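Local atomic coordinates of nucleoporin NUP82 (Chaetomium thermophilum, PDB entry 5CWW), a protein that probably serves as a structural component of the nuclear pore complex and as a docking partner for transport factors, the chain here being its N-terminal beta-propeller part. Residues Pro165-Thr170 against Ile198-Glu203; Ser171-Val176 against Thr192-Ala197. One frame throughout, in Å; residues are numbered along the deposited sequence.

Interaction 1: residues Pro165-Thr170 against Ile198-Glu203; sequences PTTHVT and IVRVWE
His-168 and Trp-202 meet over one shared hydroxyl: His-168 NE2 and the indole NE1 of Trp-202 both hydrogen-bond to OG1 of Thr-192, so this buried oxygen is gripped from both rings. The rings themselves touch rim to rim, planes at 45°, with neither lying over the other's face; NE2 of His-168 comes to 3.6 Å from CZ2 of Trp-202. CG of His-168 lies beside the backbone N (chi1 -68°), and from there the ring extends to Trp-202 and Thr-192; the residue is the centre of an inverse gamma turn. Ile-198 CG2 covers one face of the Arg-200 guanidinium, 3.4 Å above the plane and offset toward the rim. Thr-167 meets Arg-200 tip to tip, its methyl CG2 modelled on the opposite face at a doubtful distance. The guanidinium stands nearly perpendicular to the imidazole, 86° between planes, with Arg-200 NE 4.0 Å from CE1 of His-168. That nearby positive charge would probably disfavour a protonated histidine. His-168, Thr-192 and Trp-202 joined in this way match three members of the WD40 structural tetrad. The loop between strands 160-162 and 175-180 thereby packs against strand 198-203, which runs between strands 189-194 and 217-220 in a four-stranded antiparallel blade.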
ATOM      1  N   PRO B 165     -15.871   9.359   9.208  1.00 62.08           N
ATOM      2  CA  PRO B 165     -15.995   9.651  10.644  1.00 65.82           C
ATOM      3  C   PRO B 165     -16.141   8.408  11.525  1.00 68.72           C
ATOM      4  O   PRO B 165     -15.691   8.426  12.669  1.00 70.13           O
ATOM      5  CB  PRO B 165     -17.265  10.507  10.719  1.00 68.64           C
ATOM      6  CG  PRO B 165     -17.404  11.107   9.375  1.00 66.85           C
ATOM      7  CD  PRO B 165     -16.861  10.102   8.409  1.00 63.86           C
ATOM      8  N   THR B 166     -16.778   7.362  11.006  1.00 72.86           N
ATOM      9  CA  THR B 166     -16.985   6.129  11.766  1.00 77.04           C
ATOM     10  C   THR B 166     -16.044   5.020  11.298  1.00 75.49           C
ATOM     11  O   THR B 166     -16.094   3.900  11.808  1.00 78.50           O
ATOM     12  CB  THR B 166     -18.445   5.633  11.654  1.00 82.25           C
ATOM     13  OG1 THR B 166     -18.699   5.162  10.325  1.00 81.82           O
ATOM     14  CG2 THR B 166     -19.422   6.751  11.994  1.00 84.65           C
ATOM     15  N   THR B 167     -15.188   5.344  10.331  1.00 74.08           N
ATOM     16  CA  THR B 167     -14.291   4.371   9.716  1.00 71.45           C
ATOM     17  C   THR B 167     -12.847   4.598  10.159  1.00 65.92           C
ATOM     18  O   THR B 167     -12.238   3.737  10.794  1.00 65.71           O
ATOM     19  CB  THR B 167     -14.371   4.443   8.179  1.00 72.55           C
ATOM     20  OG1 THR B 167     -15.737   4.307   7.766  1.00 75.12           O
ATOM     21  CG2 THR B 167     -13.539   3.343   7.541  1.00 70.59           C
ATOM     22  N   HIS B 168     -12.302   5.758   9.813  1.00 61.01           N
ATOM     23  CA  HIS B 168     -10.940   6.104  10.199  1.00 56.08           C
ATOM     24  C   HIS B 168     -10.952   6.800  11.556  1.00 56.92           C
ATOM     25  O   HIS B 168     -10.987   8.029  11.645  1.00 57.48           O
ATOM     26  CB  HIS B 168     -10.288   6.977   9.129  1.00 53.86           C
ATOM     27  CG  HIS B 168     -10.029   6.253   7.844  1.00 50.82           C
ATOM     28  ND1 HIS B 168      -9.291   5.089   7.784  1.00 49.90           N
ATOM     29  CD2 HIS B 168     -10.407   6.523   6.572  1.00 51.42           C
ATOM     30  CE1 HIS B 168      -9.227   4.674   6.530  1.00 49.14           C
ATOM     31  NE2 HIS B 168      -9.895   5.528   5.776  1.00 50.45           N
ATOM     32  N   VAL B 169     -10.922   5.988  12.608  1.00 60.17           N
ATOM     33  CA  VAL B 169     -11.075   6.456  13.980  1.00 63.16           C
ATOM     34  C   VAL B 169     -10.054   5.753  14.870  1.00 63.85           C
ATOM     35  O   VAL B 169      -9.543   4.689  14.517  1.00 63.89           O
ATOM     36  CB  VAL B 169     -12.503   6.184  14.507  1.00 66.11           C
ATOM     37  CG1 VAL B 169     -12.763   6.932  15.805  1.00 70.20           C
ATOM     38  CG2 VAL B 169     -13.533   6.592  13.473  1.00 64.19           C
ATOM     39  N   THR B 170      -9.761   6.346  16.021  1.00 64.82           N
ATOM     40  CA  THR B 170      -8.787   5.784  16.949  1.00 64.97           C
ATOM     41  C   THR B 170      -9.220   4.427  17.499  1.00 66.93           C
ATOM     42  O   THR B 170      -8.387   3.654  17.972  1.00 68.43           O
ATOM     43  CB  THR B 170      -8.526   6.738  18.128  1.00 68.27           C
ATOM     44  OG1 THR B 170      -9.774   7.164  18.689  1.00 70.63           O
ATOM     45  CG2 THR B 170      -7.742   7.961  17.667  1.00 67.02           C
ATOM     46  N   ILE B 198      -7.445  -3.218   4.847  1.00 43.35           N
ATOM     47  CA  ILE B 198      -8.710  -2.857   4.226  1.00 41.85           C
ATOM     48  C   ILE B 198      -8.480  -1.703   3.259  1.00 42.43           C
ATOM     49  O   ILE B 198      -7.984  -0.645   3.646  1.00 41.81           O
ATOM     50  CB  ILE B 198      -9.771  -2.479   5.270  1.00 41.83           C
ATOM     51  CG1 ILE B 198     -10.043  -3.676   6.188  1.00 46.58           C
ATOM     52  CG2 ILE B 198     -11.059  -2.054   4.584  1.00 41.16           C
ATOM     53  CD1 ILE B 198     -10.753  -3.317   7.454  1.00 48.55           C
ATOM     54  N   VAL B 199      -8.841  -1.925   2.000  1.00 43.10           N
ATOM     55  CA  VAL B 199      -8.667  -0.935   0.946  1.00 43.64           C
ATOM     56  C   VAL B 199      -9.991  -0.228   0.706  1.00 45.14           C
ATOM     57  O   VAL B 199     -11.014  -0.873   0.470  1.00 45.17           O
ATOM     58  CB  VAL B 199      -8.170  -1.581  -0.366  1.00 42.00           C
ATOM     59  CG1 VAL B 199      -8.014  -0.533  -1.465  1.00 41.08           C
ATOM     60  CG2 VAL B 199      -6.851  -2.305  -0.133  1.00 42.57           C
ATOM     61  N   ARG B 200      -9.969   1.098   0.779  1.00 45.27           N
ATOM     62  CA  ARG B 200     -11.179   1.892   0.609  1.00 47.99           C
ATOM     63  C   ARG B 200     -10.993   2.992  -0.424  1.00 48.16           C
ATOM     64  O   ARG B 200     -10.080   3.812  -0.322  1.00 49.96           O
ATOM     65  CB  ARG B 200     -11.609   2.491   1.950  1.00 49.07           C
ATOM     66  CG  ARG B 200     -12.398   1.521   2.817  1.00 52.61           C
ATOM     67  CD  ARG B 200     -12.796   2.154   4.137  1.00 57.69           C
ATOM     68  NE  ARG B 200     -11.773   1.953   5.159  1.00 60.32           N
ATOM     69  CZ  ARG B 200     -11.845   1.073   6.154  1.00 62.86           C
ATOM     70  NH1 ARG B 200     -12.905   0.292   6.301  1.00 62.26           N
ATOM     71  NH2 ARG B 200     -10.846   0.982   7.019  1.00 62.97           N
ATOM     72  N   VAL B 201     -11.865   2.979  -1.428  1.00 47.60           N
ATOM     73  CA  VAL B 201     -11.879   3.994  -2.472  1.00 47.14           C
ATOM     74  C   VAL B 201     -12.937   5.056  -2.160  1.00 49.64           C
ATOM     75  O   VAL B 201     -14.125   4.743  -2.044  1.00 51.76           O
ATOM     76  CB  VAL B 201     -12.167   3.372  -3.852  1.00 43.93           C
ATOM     77  CG1 VAL B 201     -12.126   4.442  -4.942  1.00 44.47           C
ATOM     78  CG2 VAL B 201     -11.169   2.249  -4.156  1.00 41.99           C
ATOM     79  N   TRP B 202     -12.500   6.305  -2.022  1.00 49.09           N
ATOM     80  CA  TRP B 202     -13.399   7.432  -1.778  1.00 50.74           C
ATOM     81  C   TRP B 202     -13.422   8.338  -2.998  1.00 53.13           C
ATOM     82  O   TRP B 202     -12.368   8.751  -3.481  1.00 55.46           O
ATOM     83  CB  TRP B 202     -12.958   8.235  -0.553  1.00 49.27           C
ATOM     84  CG  TRP B 202     -12.537   7.405   0.620  1.00 48.54           C
ATOM     85  CD1 TRP B 202     -11.347   6.751   0.777  1.00 47.30           C
ATOM     86  CD2 TRP B 202     -13.289   7.157   1.814  1.00 50.32           C
ATOM     87  NE1 TRP B 202     -11.318   6.105   1.989  1.00 47.45           N
ATOM     88  CE2 TRP B 202     -12.498   6.339   2.645  1.00 50.36           C
ATOM     89  CE3 TRP B 202     -14.557   7.545   2.259  1.00 52.75           C
ATOM     90  CZ2 TRP B 202     -12.934   5.901   3.894  1.00 51.76           C
ATOM     91  CZ3 TRP B 202     -14.988   7.108   3.500  1.00 54.92           C
ATOM     92  CH2 TRP B 202     -14.179   6.297   4.302  1.00 53.39           C
ATOM     93  N   GLU B 203     -14.618   8.650  -3.490  1.00 52.11           N
ATOM     94  CA  GLU B 203     -14.769   9.537  -4.641  1.00 52.08           C
ATOM     95  C   GLU B 203     -15.423  10.842  -4.208  1.00 52.97           C
ATOM     96  O   GLU B 203     -16.644  10.934  -4.084  1.00 55.01           O
ATOM     97  CB  GLU B 203     -15.583   8.847  -5.734  1.00 52.51           C
ATOM     98  CG  GLU B 203     -14.890   7.600  -6.280  1.00 50.25           C
ATOM     99  CD  GLU B 203     -15.707   6.877  -7.328  1.00 51.44           C
ATOM    100  OE1 GLU B 203     -16.109   7.515  -8.322  1.00 52.03           O
ATOM    101  OE2 GLU B 203     -15.950   5.665  -7.151  1.00 50.77           O
TER

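Interaction 2: residues Ser171-Val176 against Thr192-Ala197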
ATOM      1  N   SER B 171     -10.516   4.134  17.434  1.00 67.41           N
ATOM      2  CA  SER B 171     -11.037   2.872  17.951  1.00 69.08           C
ATOM      3  C   SER B 171     -10.970   1.759  16.905  1.00 66.69           C
ATOM      4  O   SER B 171     -11.313   0.614  17.199  1.00 67.38           O
ATOM      5  CB  SER B 171     -12.481   3.044  18.440  1.00 72.65           C
ATOM      6  OG  SER B 171     -13.344   3.461  17.396  1.00 71.93           O
ATOM      7  N   ARG B 172     -10.533   2.094  15.691  1.00 64.32           N
ATOM      8  CA  ARG B 172     -10.404   1.112  14.617  0.50 62.76           C
ATOM      9  C   ARG B 172      -8.954   1.024  14.150  1.00 61.38           C
ATOM     10  O   ARG B 172      -8.061   1.591  14.776  1.00 65.04           O
ATOM     11  CB  ARG B 172     -11.316   1.477  13.442  0.50 62.47           C
ATOM     12  CG  ARG B 172     -12.803   1.402  13.755  0.50 63.49           C
ATOM     13  CD  ARG B 172     -13.305  -0.036  13.808  0.50 63.63           C
ATOM     14  NE  ARG B 172     -14.485  -0.228  12.966  0.50 64.06           N
ATOM     15  CZ  ARG B 172     -14.490  -0.819  11.772  0.50 62.50           C
ATOM     16  NH1 ARG B 172     -13.376  -1.309  11.245  0.50 60.15           N
ATOM     17  NH2 ARG B 172     -15.628  -0.928  11.100  0.50 63.28           N
ATOM     18  N   SER B 173      -8.721   0.309  13.054  0.50 61.10           N
ATOM     19  CA  SER B 173      -7.368   0.086  12.558  0.50 57.89           C
ATOM     20  C   SER B 173      -6.723   1.379  12.066  0.50 59.51           C
ATOM     21  O   SER B 173      -7.373   2.206  11.425  0.50 57.78           O
ATOM     22  CB  SER B 173      -7.380  -0.949  11.433  0.50 58.20           C
ATOM     23  OG  SER B 173      -6.064  -1.238  10.994  0.50 56.60           O
ATOM     24  N   ALA B 174      -5.440   1.541  12.370  1.00 55.15           N
ATOM     25  CA  ALA B 174      -4.691   2.730  11.965  1.00 52.75           C
ATOM     26  C   ALA B 174      -4.584   2.870  10.449  1.00 48.75           C
ATOM     27  O   ALA B 174      -4.542   1.876   9.725  1.00 48.04           O
ATOM     28  CB  ALA B 174      -3.301   2.695  12.580  1.00 53.87           C
ATOM     29  N   VAL B 175      -4.535   4.115   9.978  1.00 49.54           N
ATOM     30  CA  VAL B 175      -4.362   4.395   8.556  1.00 49.31           C
ATOM     31  C   VAL B 175      -2.872   4.421   8.218  1.00 51.46           C
ATOM     32  O   VAL B 175      -2.073   5.060   8.905  1.00 51.67           O
ATOM     33  CB  VAL B 175      -5.034   5.730   8.143  1.00 56.50           C
ATOM     34  CG1 VAL B 175      -4.444   6.917   8.905  1.00 57.47           C
ATOM     35  CG2 VAL B 175      -4.925   5.935   6.636  1.00 55.01           C
ATOM     36  N   VAL B 176      -2.513   3.726   7.147  1.00 51.98           N
ATOM     37  CA  VAL B 176      -1.117   3.531   6.773  1.00 55.41           C
ATOM     38  C   VAL B 176      -0.751   4.317   5.521  1.00 51.22           C
ATOM     39  O   VAL B 176       0.306   4.948   5.460  1.00 51.01           O
ATOM     40  CB  VAL B 176      -0.829   2.034   6.550  1.00 60.19           C
ATOM     41  CG1 VAL B 176       0.541   1.822   5.960  1.00 62.61           C
ATOM     42  CG2 VAL B 176      -0.956   1.280   7.866  1.00 61.78           C
ATOM     43  N   THR B 192      -7.518   4.869   0.564  1.00 45.21           N
ATOM     44  CA  THR B 192      -6.905   4.721   1.878  1.00 44.76           C
ATOM     45  C   THR B 192      -6.693   3.242   2.177  1.00 42.75           C
ATOM     46  O   THR B 192      -7.467   2.390   1.741  1.00 42.10           O
ATOM     47  CB  THR B 192      -7.762   5.362   2.993  1.00 46.31           C
ATOM     48  OG1 THR B 192      -9.048   4.726   3.060  1.00 47.57           O
ATOM     49  CG2 THR B 192      -7.946   6.854   2.738  1.00 47.73           C
ATOM     50  N   VAL B 193      -5.624   2.947   2.908  1.00 43.50           N
ATOM     51  CA  VAL B 193      -5.302   1.584   3.300  1.00 43.59           C
ATOM     52  C   VAL B 193      -4.928   1.571   4.776  1.00 43.70           C
ATOM     53  O   VAL B 193      -4.139   2.402   5.235  1.00 45.10           O
ATOM     54  CB  VAL B 193      -4.142   1.000   2.460  1.00 42.92           C
ATOM     55  CG1 VAL B 193      -3.950  -0.478   2.764  1.00 43.27           C
ATOM     56  CG2 VAL B 193      -4.400   1.201   0.974  1.00 41.71           C
ATOM     57  N   THR B 194      -5.504   0.625   5.511  1.00 43.05           N
ATOM     58  CA  THR B 194      -5.254   0.485   6.939  1.00 43.24           C
ATOM     59  C   THR B 194      -4.288  -0.661   7.206  1.00 43.18           C
ATOM     60  O   THR B 194      -4.048  -1.489   6.327  1.00 42.83           O
ATOM     61  CB  THR B 194      -6.565   0.235   7.711  1.00 43.03           C
ATOM     62  OG1 THR B 194      -7.238  -0.898   7.153  1.00 42.94           O
ATOM     63  CG2 THR B 194      -7.479   1.447   7.621  1.00 44.10           C
ATOM     64  N   GLU B 195      -3.729  -0.694   8.413  1.00 47.66           N
ATOM     65  CA  GLU B 195      -2.845  -1.780   8.832  1.00 51.13           C
ATOM     66  C   GLU B 195      -3.475  -3.154   8.646  1.00 49.03           C
ATOM     67  O   GLU B 195      -2.796  -4.101   8.257  1.00 50.64           O
ATOM     68  CB  GLU B 195      -2.443  -1.615  10.299  1.00 59.70           C
ATOM     69  CG  GLU B 195      -1.312  -0.636  10.536  1.00 67.29           C
ATOM     70  CD  GLU B 195      -0.815  -0.664  11.969  1.00 75.77           C
ATOM     71  OE1 GLU B 195      -1.610  -1.009  12.870  1.00 77.92           O
ATOM     72  OE2 GLU B 195       0.374  -0.349  12.192  1.00 80.10           O
ATOM     73  N   ASP B 196      -4.775  -3.262   8.910  1.00 46.97           N
ATOM     74  CA  ASP B 196      -5.459  -4.547   8.799  1.00 46.77           C
ATOM     75  C   ASP B 196      -5.924  -4.791   7.362  1.00 44.78           C
ATOM     76  O   ASP B 196      -6.866  -5.545   7.119  1.00 45.99           O
ATOM     77  CB  ASP B 196      -6.637  -4.624   9.781  1.00 52.56           C
ATOM     78  CG  ASP B 196      -7.721  -3.600   9.496  1.00 56.46           C
ATOM     79  OD1 ASP B 196      -7.439  -2.582   8.831  1.00 57.18           O
ATOM     80  OD2 ASP B 196      -8.862  -3.814   9.955  1.00 60.59           O
ATOM     81  N   ALA B 197      -5.244  -4.143   6.418  1.00 45.14           N
ATOM     82  CA  ALA B 197      -5.360  -4.461   4.997  1.00 44.43           C
ATOM     83  C   ALA B 197      -6.773  -4.292   4.448  1.00 45.05           C
ATOM     84  O   ALA B 197      -7.247  -5.124   3.675  1.00 47.22           O
ATOM     85  CB  ALA B 197      -4.870  -5.886   4.744  1.00 43.44           C
TER
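Val-176 N donates to Val-193 O at 2.8 Å, and one step outward Glu-195 N donates to Ala-174 O at 3.0 Å. These two bonds flank the antiparallel non-hydrogen-bonded pair Val-175 with Thr-194. Ala-174 O also receives a CA-H...O contact from Thr-194 CA, at 3.2 Å. Beyond the strand end, the type I turn from Thr-194 to Ala-197 is closed by Ala-197 N on Thr-194 O. Ser-173, in the one of its two conformers described here, holds OG anti to the backbone N (chi1 -176°), where it accepts from Asp-196 N at 3.2 Å and lies 2.9 Å from Asp-196 OD1. Thr-194 OG1 donates to that same OD1, modelled as a very short bond whose length is doubtful, and accepts from Ile-198 N. The Val-176 and Glu-195 side chains cross at about a right angle, CG2 of Val-176 touching CG of Glu-195. An alanine in place of Asp-196 would probably leave Thr-194 OG1 without its carboxylate partner. Main-chain bonds thus pair the open end of the hairpin, while the Ser-173 hydroxyl links the loop before strand 175-180 to the turn, and the Asp-196 carboxylate holds Thr-194 within that turn.

How the interactions relate
Thr-192 joins the two contacts, whose centres lie 8 Å apart. It belongs to strand 189-194 of interaction 2, its hydroxyl serves interaction 1, and its backbone N lies 2.9 Å from Arg-200 O, probably as a hydrogen bond. The turn in 192-197 leads straight into strand 198-203, so the strand carrying Arg-200 and Trp-202 follows directly from interaction 2. Further along, Thr-194 CG2 packs 3.5 Å from Arg-200 NH2, while Thr-167 O lies 3.6 Å from Arg-172 CB. Together they join the incoming loop and three successive strands of one blade, consistent with a WD40-type propeller.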